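Local coordinates for protein Lys-gingipain catalytic subunit (Porphyromonas gingivalis, PDB 4RBM) that cleaves proteins after lysine as a secreted cysteine endopeptidase and possible virulence factor, degrading haemoglobin, collagen and immunoglobulins, at residues W285-Y290 with I345-A350. Residues are numbered along the deposited sequence; the frame is centred on the assembly and turned at random.
With CKC ((3S)-3,7-diaminoheptan-2-one), chain R.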
loop_
_atom_site.group_PDB
_atom_site.type_symbol
_atom_site.label_atom_id
_atom_site.label_comp_id
_atom_site.label_asym_id
_atom_site.label_seq_id
_atom_site.Cartn_x
_atom_site.Cartn_y
_atom_site.Cartn_z
ATOM N N TRP A 285 -7.243 3.181 21.039
ATOM C CA TRP A 285 -8.609 2.770 20.675
ATOM C C TRP A 285 -9.407 3.883 19.992
ATOM O O TRP A 285 -10.026 3.634 18.947
ATOM C CB TRP A 285 -9.365 2.293 21.906
ATOM C CG TRP A 285 -8.867 0.991 22.448
ATOM C CD1 TRP A 285 -8.106 0.807 23.568
ATOM C CD2 TRP A 285 -9.137 -0.325 21.924
ATOM N NE1 TRP A 285 -7.878 -0.540 23.771
ATOM C CE2 TRP A 285 -8.501 -1.257 22.780
ATOM C CE3 TRP A 285 -9.887 -0.810 20.830
ATOM C CZ2 TRP A 285 -8.638 -2.648 22.612
ATOM C CZ3 TRP A 285 -9.991 -2.188 20.645
ATOM C CH2 TRP A 285 -9.380 -3.089 21.532
ATOM N N GLY A 286 -9.346 5.085 20.555
ATOM C CA GLY A 286 -10.009 6.256 19.999
ATOM C C GLY A 286 -9.542 6.584 18.594
ATOM O O GLY A 286 -10.346 6.583 17.657
ATOM N N GLU A 287 -8.238 6.859 18.414
ATOM C CA GLU A 287 -7.773 7.214 17.071
ATOM C C GLU A 287 -7.946 6.069 16.064
ATOM O O GLU A 287 -8.246 6.344 14.913
ATOM C CB GLU A 287 -6.309 7.668 17.085
ATOM C CG GLU A 287 -6.137 9.149 17.400
ATOM C CD GLU A 287 -6.140 9.530 18.872
ATOM O OE1 GLU A 287 -6.577 8.714 19.718
ATOM O OE2 GLU A 287 -5.691 10.656 19.179
ATOM N N ASP A 288 -7.746 4.788 16.482
ATOM C CA ASP A 288 -7.914 3.668 15.545
ATOM C C ASP A 288 -9.358 3.586 15.022
ATOM O O ASP A 288 -9.583 3.213 13.868
ATOM C CB ASP A 288 -7.528 2.329 16.204
ATOM C CG ASP A 288 -6.055 1.950 16.053
ATOM O OD1 ASP A 288 -5.273 2.775 15.533
ATOM O OD2 ASP A 288 -5.685 0.871 16.502
ATOM N N TYR A 289 -10.327 3.918 15.888
ATOM C CA TYR A 289 -11.750 3.885 15.540
ATOM C C TYR A 289 -11.991 4.879 14.405
ATOM O O TYR A 289 -12.512 4.476 13.364
ATOM C CB TYR A 289 -12.575 4.251 16.791
ATOM C CG TYR A 289 -14.088 4.172 16.704
ATOM C CD1 TYR A 289 -14.718 3.259 15.851
ATOM C CD2 TYR A 289 -14.888 4.906 17.576
ATOM C CE1 TYR A 289 -16.118 3.118 15.843
ATOM C CE2 TYR A 289 -16.276 4.770 17.580
ATOM C CZ TYR A 289 -16.887 3.874 16.712
ATOM O OH TYR A 289 -18.262 3.763 16.743
ATOM N N TYR A 290 -11.493 6.125 14.557
ATOM C CA TYR A 290 -11.665 7.142 13.501
ATOM C C TYR A 290 -10.870 6.757 12.267
ATOM O O TYR A 290 -11.337 6.953 11.155
ATOM C CB TYR A 290 -11.245 8.531 13.978
ATOM C CG TYR A 290 -11.797 8.893 15.342
ATOM C CD1 TYR A 290 -13.169 8.819 15.606
ATOM C CD2 TYR A 290 -10.966 9.397 16.337
ATOM C CE1 TYR A 290 -13.683 9.181 16.851
ATOM C CE2 TYR A 290 -11.472 9.799 17.569
ATOM C CZ TYR A 290 -12.826 9.662 17.832
ATOM O OH TYR A 290 -13.328 10.019 19.061
ATOM N N ILE A 345 -13.262 13.070 21.004
ATOM C CA ILE A 345 -12.403 12.469 22.036
ATOM C C ILE A 345 -11.163 11.887 21.348
ATOM O O ILE A 345 -11.306 11.096 20.416
ATOM C CB ILE A 345 -13.151 11.351 22.802
ATOM C CG1 ILE A 345 -14.351 11.925 23.569
ATOM C CG2 ILE A 345 -12.170 10.570 23.753
ATOM C CD1 ILE A 345 -15.393 10.872 24.020
ATOM N N THR A 346 -9.984 12.276 21.784
ATOM C CA THR A 346 -8.727 11.759 21.232
ATOM C C THR A 346 -7.892 11.256 22.401
ATOM O O THR A 346 -8.009 11.772 23.514
ATOM C CB THR A 346 -7.984 12.798 20.368
ATOM O OG1 THR A 346 -7.690 13.950 21.150
ATOM C CG2 THR A 346 -8.744 13.167 19.093
ATOM N N HIS A 347 -7.088 10.234 22.161
ATOM C CA HIS A 347 -6.284 9.589 23.202
ATOM C C HIS A 347 -4.785 9.871 23.055
ATOM O O HIS A 347 -4.047 9.687 24.030
ATOM C CB HIS A 347 -6.543 8.063 23.173
ATOM C CG HIS A 347 -7.950 7.675 23.562
ATOM N ND1 HIS A 347 -8.526 6.496 23.119
ATOM C CD2 HIS A 347 -8.848 8.331 24.337
ATOM C CE1 HIS A 347 -9.753 6.485 23.622
ATOM N NE2 HIS A 347 -9.989 7.567 24.359
ATOM N N ILE A 348 -4.323 10.355 21.879
ATOM C CA ILE A 348 -2.864 10.573 21.758
ATOM C C ILE A 348 -2.447 11.734 20.806
ATOM O O ILE A 348 -1.430 12.367 21.051
ATOM C CB ILE A 348 -2.198 9.223 21.331
ATOM C CG1 ILE A 348 -0.656 9.264 21.468
ATOM C CG2 ILE A 348 -2.648 8.757 19.906
ATOM C CD1 ILE A 348 -0.117 9.423 22.927
ATOM N N GLY A 349 -3.177 11.977 19.736
ATOM C CA GLY A 349 -2.815 13.083 18.853
ATOM C C GLY A 349 -2.397 12.675 17.462
ATOM O O GLY A 349 -1.888 11.567 17.253
ATOM N N ALA A 350 -2.572 13.614 16.519
ATOM C CA ALA A 350 -2.336 13.406 15.089
ATOM C C ALA A 350 -0.865 13.193 14.739
ATOM O O ALA A 350 -0.571 12.300 13.944
ATOM C CB ALA A 350 -2.864 14.592 14.316
HETATM C CAK CKC R . -2.194 -2.725 21.397
HETATM C C CKC R . -3.185 -2.837 22.512
HETATM O O CKC R . -3.019 -3.706 23.355
HETATM C CA CKC R . -4.107 -1.648 22.813
HETATM N N CKC R . -3.211 -0.951 23.698
HETATM C CAL CKC R . -4.509 -0.695 21.660
HETATM C CAH CKC R . -5.439 -1.388 20.681
HETATM C CAG CKC R . -6.170 -0.405 19.767
HETATM C CAI CKC R . -6.966 -1.325 18.846
HETATM N NAM CKC R . -7.640 -0.652 17.715
#
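The Tyr290 ring has Gly286 O 3.2 Å above one face, offset toward its rim, and Ile345 O at its edge, in plane. The phenol OH donates to Ile345 O over 2.7 Å, arriving in the carbonyl plane on a lone pair. This contact belongs to the catalytic domain of peptidase family C25. It joins the helix that flanks the S1 pocket to the loop leading into helix 350-356. The His347 ring sits beside the first turn of helix 285-293, with its ND1 3.0 Å from Gly286 N. The indole of Trp285 has the lysine-like chain of the bound diaminoheptanone over the centre of one face, with CAG 3.7 Å above the plane.

The Glu287 carboxylate is the main grip. Its chain bends at chi2 (83°), which brings the carboxylate alongside the loop backbone. Three successive amides then donate to it. His347 N meets OE1 on the syn side, close to the carboxylate plane. Ile348 N and Gly349 N share OE2 and reach it from the same face. Gly349 is the N-cap of helix 350-356, so the acid also holds the loop where that helix begins. The three N-H groups would be expected to stabilise the negative charge.

The same turn of helix holds the loop through Glu287 and the ligand through Asp288. Tyr353 and Tyr357 bond Asp288 OD1, and Ser283 bonds its OD2. The ligand amine NAM donates to Asp288 OD2 at 2.8 Å, consistent with the preference for lysine at P1. On the loop side, Gly349 N lies 2.9 Å from Glu287 OE2, 39° out of the carboxylate plane.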